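Local coordinates for protein particle-associated lyase (Acinetobacter bacteriophage AP22, PDB 4Y9V) that probably cleaves the capsular polysaccharide of Acinetobacter baumannii as a trimeric phage tailspike lyase, and binds a capsular saccharide, at residues E341-D346 with G358-S363; T350-F355 with C375-E380. All blocks are in the same frame, centred on the assembly; numbering follows the deposited sequence.

Interaction 1: residues E341-D346 with G358-S363; sequences ERTVYD and GDNEYS. With EDO (1,2-ethanediol), chain D.
The rings of Tyr345 and Tyr362 lie side by side and point the same way, their planes 10° apart. They are slid far enough that the faces barely overlap, with centroids 5.2 Å apart; Tyr345 CD2 meets Tyr362 CE2 at 3.4 Å. The other flat group, the Arg342 guanidinium, has a water at its edge, in plane. This water accepts from Arg342 NE and donates to Asp359 OD2. OD2 itself lies 4.2 Å from NE, well out of the guanidinium plane, so only the charges are near. Arg342 NH1 forms a salt bridge with Asp366 of the second subunit. A 1,2-ethanediol, probably from the crystallisation liquor, donates from O2 to Glu341 OE1, which also bonds Tyr162.

Asn360 OD1 accepts Thr343 N at 2.9 Å, in the carbonyl plane, while ND2 bonds Phe355 O. Past it the parallel ladder runs regularly. Glu361 N bonds Thr343 O, Tyr345 N bonds Glu361 O, and Ser363 N bonds Tyr345 O. At the far end Ser363 OG donates to Asp346 OD1 at 2.7 Å, from above the carboxylate plane.

Like residues in register on neighbouring turns fit the parallel beta-helix of pectin lyase-like proteins. Strand 318-321 pairs with 343-346, and strand 384-389 with 360-363.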
# COMPACT_ATOMS: atom_id res chain seq x y z
N GLU A 341 -1.29 16.04 -10.91
CA GLU A 341 -0.23 15.83 -9.92
C GLU A 341 -0.83 15.12 -8.72
O GLU A 341 -2.05 15.00 -8.56
CB GLU A 341 0.43 17.16 -9.51
CG GLU A 341 -0.52 18.13 -8.82
CD GLU A 341 0.13 19.38 -8.28
OE1 GLU A 341 0.92 20.01 -9.01
OE2 GLU A 341 -0.22 19.78 -7.12
N ARG A 342 0.03 14.69 -7.78
CA ARG A 342 -0.45 14.15 -6.50
C ARG A 342 -1.45 13.00 -6.74
O ARG A 342 -2.47 12.93 -6.03
CB ARG A 342 -0.99 15.23 -5.58
CG ARG A 342 -0.05 16.41 -5.31
CD ARG A 342 1.08 16.11 -4.37
NE ARG A 342 1.63 17.45 -4.02
CZ ARG A 342 1.70 18.17 -2.91
NH1 ARG A 342 1.30 17.63 -1.78
NH2 ARG A 342 2.22 19.38 -2.95
N THR A 343 -1.17 12.11 -7.69
CA THR A 343 -2.11 11.07 -8.09
C THR A 343 -1.40 9.73 -8.17
O THR A 343 -0.23 9.64 -8.59
CB THR A 343 -2.78 11.49 -9.41
OG1 THR A 343 -3.60 12.63 -9.13
CG2 THR A 343 -3.71 10.43 -9.97
N VAL A 344 -2.09 8.67 -7.75
CA VAL A 344 -1.52 7.32 -7.71
C VAL A 344 -2.54 6.30 -8.23
O VAL A 344 -3.72 6.37 -7.91
CB VAL A 344 -1.07 6.94 -6.29
CG1 VAL A 344 -2.17 7.12 -5.26
CG2 VAL A 344 -0.45 5.51 -6.23
N TYR A 345 -2.01 5.35 -8.99
CA TYR A 345 -2.63 4.06 -9.26
C TYR A 345 -1.88 3.00 -8.44
O TYR A 345 -0.65 2.88 -8.58
CB TYR A 345 -2.59 3.67 -10.72
CG TYR A 345 -3.42 4.50 -11.67
CD1 TYR A 345 -4.73 4.15 -11.97
CD2 TYR A 345 -2.91 5.64 -12.28
CE1 TYR A 345 -5.49 4.91 -12.85
CE2 TYR A 345 -3.65 6.39 -13.17
CZ TYR A 345 -4.96 6.03 -13.46
OH TYR A 345 -5.75 6.71 -14.36
N ASP A 346 -2.60 2.28 -7.59
CA ASP A 346 -2.02 1.28 -6.68
C ASP A 346 -2.73 -0.03 -6.85
O ASP A 346 -3.96 -0.10 -6.86
CB ASP A 346 -2.17 1.78 -5.24
CG ASP A 346 -1.45 0.91 -4.21
OD1 ASP A 346 -0.36 0.42 -4.47
OD2 ASP A 346 -1.94 0.82 -3.07
N GLY A 358 3.80 15.26 -12.54
CA GLY A 358 4.78 14.97 -11.51
C GLY A 358 4.12 14.83 -10.15
O GLY A 358 2.93 15.08 -9.96
N ASP A 359 4.96 14.41 -9.18
CA ASP A 359 4.48 13.99 -7.88
C ASP A 359 3.36 12.97 -7.99
O ASP A 359 2.34 13.02 -7.31
CB ASP A 359 4.12 15.18 -6.99
CG ASP A 359 5.37 15.98 -6.60
OD1 ASP A 359 6.49 15.43 -6.57
OD2 ASP A 359 5.15 17.15 -6.24
N ASN A 360 3.58 11.99 -8.89
CA ASN A 360 2.63 10.93 -9.20
C ASN A 360 3.29 9.57 -8.97
O ASN A 360 4.52 9.47 -8.92
CB ASN A 360 2.14 11.04 -10.64
CG ASN A 360 1.30 12.28 -10.88
OD1 ASN A 360 0.52 12.70 -10.01
ND2 ASN A 360 1.44 12.88 -12.06
N GLU A 361 2.45 8.53 -8.88
CA GLU A 361 2.96 7.19 -8.59
C GLU A 361 2.13 6.12 -9.27
O GLU A 361 0.90 6.20 -9.31
CB GLU A 361 2.96 6.97 -7.06
CG GLU A 361 3.49 5.61 -6.59
CD GLU A 361 3.75 5.54 -5.09
OE1 GLU A 361 3.07 6.27 -4.34
OE2 GLU A 361 4.61 4.74 -4.69
N TYR A 362 2.82 5.09 -9.75
CA TYR A 362 2.24 3.76 -9.98
C TYR A 362 2.92 2.82 -8.99
O TYR A 362 4.17 2.74 -9.00
CB TYR A 362 2.44 3.22 -11.41
CG TYR A 362 1.63 3.95 -12.46
CD1 TYR A 362 2.05 5.16 -13.00
CD2 TYR A 362 0.43 3.43 -12.91
CE1 TYR A 362 1.30 5.81 -13.96
CE2 TYR A 362 -0.33 4.07 -13.87
CZ TYR A 362 0.10 5.29 -14.39
OH TYR A 362 -0.69 5.88 -15.33
N SER A 363 2.16 2.15 -8.15
CA SER A 363 2.72 1.24 -7.15
C SER A 363 1.97 -0.08 -7.19
O SER A 363 0.76 -0.12 -7.35
CB SER A 363 2.65 1.85 -5.75
OG SER A 363 1.34 2.27 -5.42
C1 EDO D . 3.81 18.61 -10.70
O1 EDO D . 4.69 19.40 -11.38
C2 EDO D . 4.06 18.56 -9.23
O2 EDO D . 3.70 19.79 -8.63
O HOH W 1 2.75 18.19 -6.26
O HOH W 2 3.35 18.70 -5.72

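Interaction 2: residues T350-F355 with C375-E380; sequences TNYATF and CVLIAE. Unlike the reference sequence in segment 375-380: Glu380 (reference Lys).
Tyr352 meets Cys375 and Leu377 where two successive turns of the pectin lyase-like beta-helix run side by side. Thr350 OG1 donates to Tyr352 O at 2.7 Å, in the carbonyl plane, and so ties the end of strand 349-351 to the turn that follows. The Tyr352 ring lies obliquely beside Cys375, with CD1 3.4 Å from Cys375 O. Its OH lies against Leu377, 3.4 Å from CB and close to CD2.

Ala353 supplies the main bond of the contact: Ala353 O accepts Leu377 N at 2.9 Å, nearly straight at 161°. Thr354 forms a single bridge with Leu377. Its OG1 turns to Asp335, outside the two segments. Phe355 N reaches Leu377 O at 3.0 Å, but the bond is bent to 122° and weak.

The CB of Phe355 is directed toward the 375-380 segment. The side chain crosses that of Val376 at a slant and lies beside that of Ile378, pointing the same way. The ring also meets Phe386 edge-to-face. Phe355 CD1 touches both aliphatic side chains: it is 3.4 Å from Val376 CG1 and 3.8 Å from Ile378 CG1.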
# COMPACT_ATOMS: atom_id res chain seq x y z
N THR A 350 -2.77 -2.41 -16.04
CA THR A 350 -2.95 -1.57 -17.22
C THR A 350 -2.04 -2.08 -18.31
O THR A 350 -0.94 -2.58 -18.07
CB THR A 350 -2.67 -0.09 -16.90
OG1 THR A 350 -2.82 0.69 -18.09
CG2 THR A 350 -1.33 0.15 -16.25
N ASN A 351 -2.48 -1.89 -19.56
CA ASN A 351 -1.55 -1.90 -20.71
C ASN A 351 -1.05 -0.46 -20.88
O ASN A 351 -1.86 0.44 -21.13
CB ASN A 351 -2.17 -2.43 -21.99
CG ASN A 351 -3.41 -1.69 -22.47
OD1 ASN A 351 -4.42 -1.66 -21.76
ND2 ASN A 351 -3.35 -1.13 -23.64
N TYR A 352 0.26 -0.28 -20.70
CA TYR A 352 0.93 1.01 -20.83
C TYR A 352 0.48 1.95 -19.70
O TYR A 352 -0.41 1.67 -18.92
CB TYR A 352 0.78 1.60 -22.23
CG TYR A 352 1.79 2.60 -22.72
CD1 TYR A 352 3.16 2.32 -22.69
CD2 TYR A 352 1.40 3.79 -23.32
CE1 TYR A 352 4.11 3.20 -23.21
CE2 TYR A 352 2.32 4.65 -23.88
CZ TYR A 352 3.66 4.36 -23.84
OH TYR A 352 4.54 5.22 -24.45
N ALA A 353 1.12 3.12 -19.63
CA ALA A 353 0.84 4.06 -18.54
C ALA A 353 1.38 5.42 -18.93
O ALA A 353 2.52 5.51 -19.39
CB ALA A 353 1.50 3.59 -17.25
N THR A 354 0.60 6.47 -18.68
CA THR A 354 1.06 7.84 -18.80
C THR A 354 1.17 8.47 -17.41
O THR A 354 0.41 8.14 -16.49
CB THR A 354 0.13 8.66 -19.71
OG1 THR A 354 -1.17 8.57 -19.16
CG2 THR A 354 0.16 8.19 -21.16
N PHE A 355 2.15 9.36 -17.24
CA PHE A 355 2.61 9.71 -15.87
C PHE A 355 2.32 11.12 -15.41
O PHE A 355 2.72 11.49 -14.31
CB PHE A 355 4.10 9.39 -15.71
CG PHE A 355 4.49 8.65 -14.46
CD1 PHE A 355 5.69 7.95 -14.45
CD2 PHE A 355 3.74 8.67 -13.29
CE1 PHE A 355 6.13 7.29 -13.31
CE2 PHE A 355 4.16 8.01 -12.16
CZ PHE A 355 5.36 7.32 -12.15
N CYS A 375 6.77 0.60 -21.18
CA CYS A 375 5.68 0.46 -20.25
C CYS A 375 5.12 1.75 -19.70
O CYS A 375 3.92 1.83 -19.44
CB CYS A 375 6.11 -0.41 -19.06
SG CYS A 375 6.26 -2.19 -19.46
N VAL A 376 5.98 2.75 -19.43
CA VAL A 376 5.59 3.96 -18.75
C VAL A 376 6.14 5.16 -19.52
O VAL A 376 7.36 5.18 -19.81
CB VAL A 376 6.14 3.99 -17.29
CG1 VAL A 376 5.73 5.27 -16.58
CG2 VAL A 376 5.65 2.78 -16.50
N LEU A 377 5.29 6.11 -19.82
CA LEU A 377 5.64 7.29 -20.59
C LEU A 377 5.46 8.56 -19.77
O LEU A 377 4.40 8.78 -19.18
CB LEU A 377 4.74 7.38 -21.82
CG LEU A 377 5.05 8.56 -22.78
CD1 LEU A 377 6.38 8.40 -23.44
CD2 LEU A 377 3.92 8.65 -23.80
N ILE A 378 6.49 9.40 -19.77
CA ILE A 378 6.47 10.75 -19.20
C ILE A 378 6.56 11.72 -20.39
O ILE A 378 7.63 12.00 -20.88
CB ILE A 378 7.61 10.93 -18.19
CG1 ILE A 378 7.63 9.92 -17.10
CG2 ILE A 378 7.56 12.35 -17.63
CD1 ILE A 378 8.87 9.90 -16.23
N ALA A 379 5.42 12.17 -20.89
CA ALA A 379 5.36 12.97 -22.10
C ALA A 379 4.91 14.40 -21.89
O ALA A 379 5.09 15.20 -22.82
CB ALA A 379 4.34 12.38 -23.06
N GLU A 380 4.39 14.77 -20.71
CA GLU A 380 4.08 16.17 -20.41
C GLU A 380 4.66 16.53 -19.03
O GLU A 380 3.93 16.99 -18.15
CB GLU A 380 2.57 16.45 -20.50
CG GLU A 380 2.01 16.26 -21.90
CD GLU A 380 0.55 16.73 -22.06
OE1 GLU A 380 -0.26 16.49 -21.15
OE2 GLU A 380 0.25 17.35 -23.10

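Both contacts are buried and join successive turns of the beta-helix. Interaction 1 lies nearer the centre of the chain. It is a regular parallel pair with several backbone bonds, and polar groups at its start reach the second subunit. Interaction 2 joins a loop to strand 376-378 by one good bond, one weak bond and apolar packing. The segments alternate along the chain: 350-355 lies between the two segments of interaction 1. The contacts also touch directly. Tyr362 OH probably bonds Thr354 O, and Asn360 ND2 probably bonds Phe355 O. The Tyr362 ring packs on Ala353 and Phe355, so strand 360-363 also packs against the 350-355 segment of interaction 2.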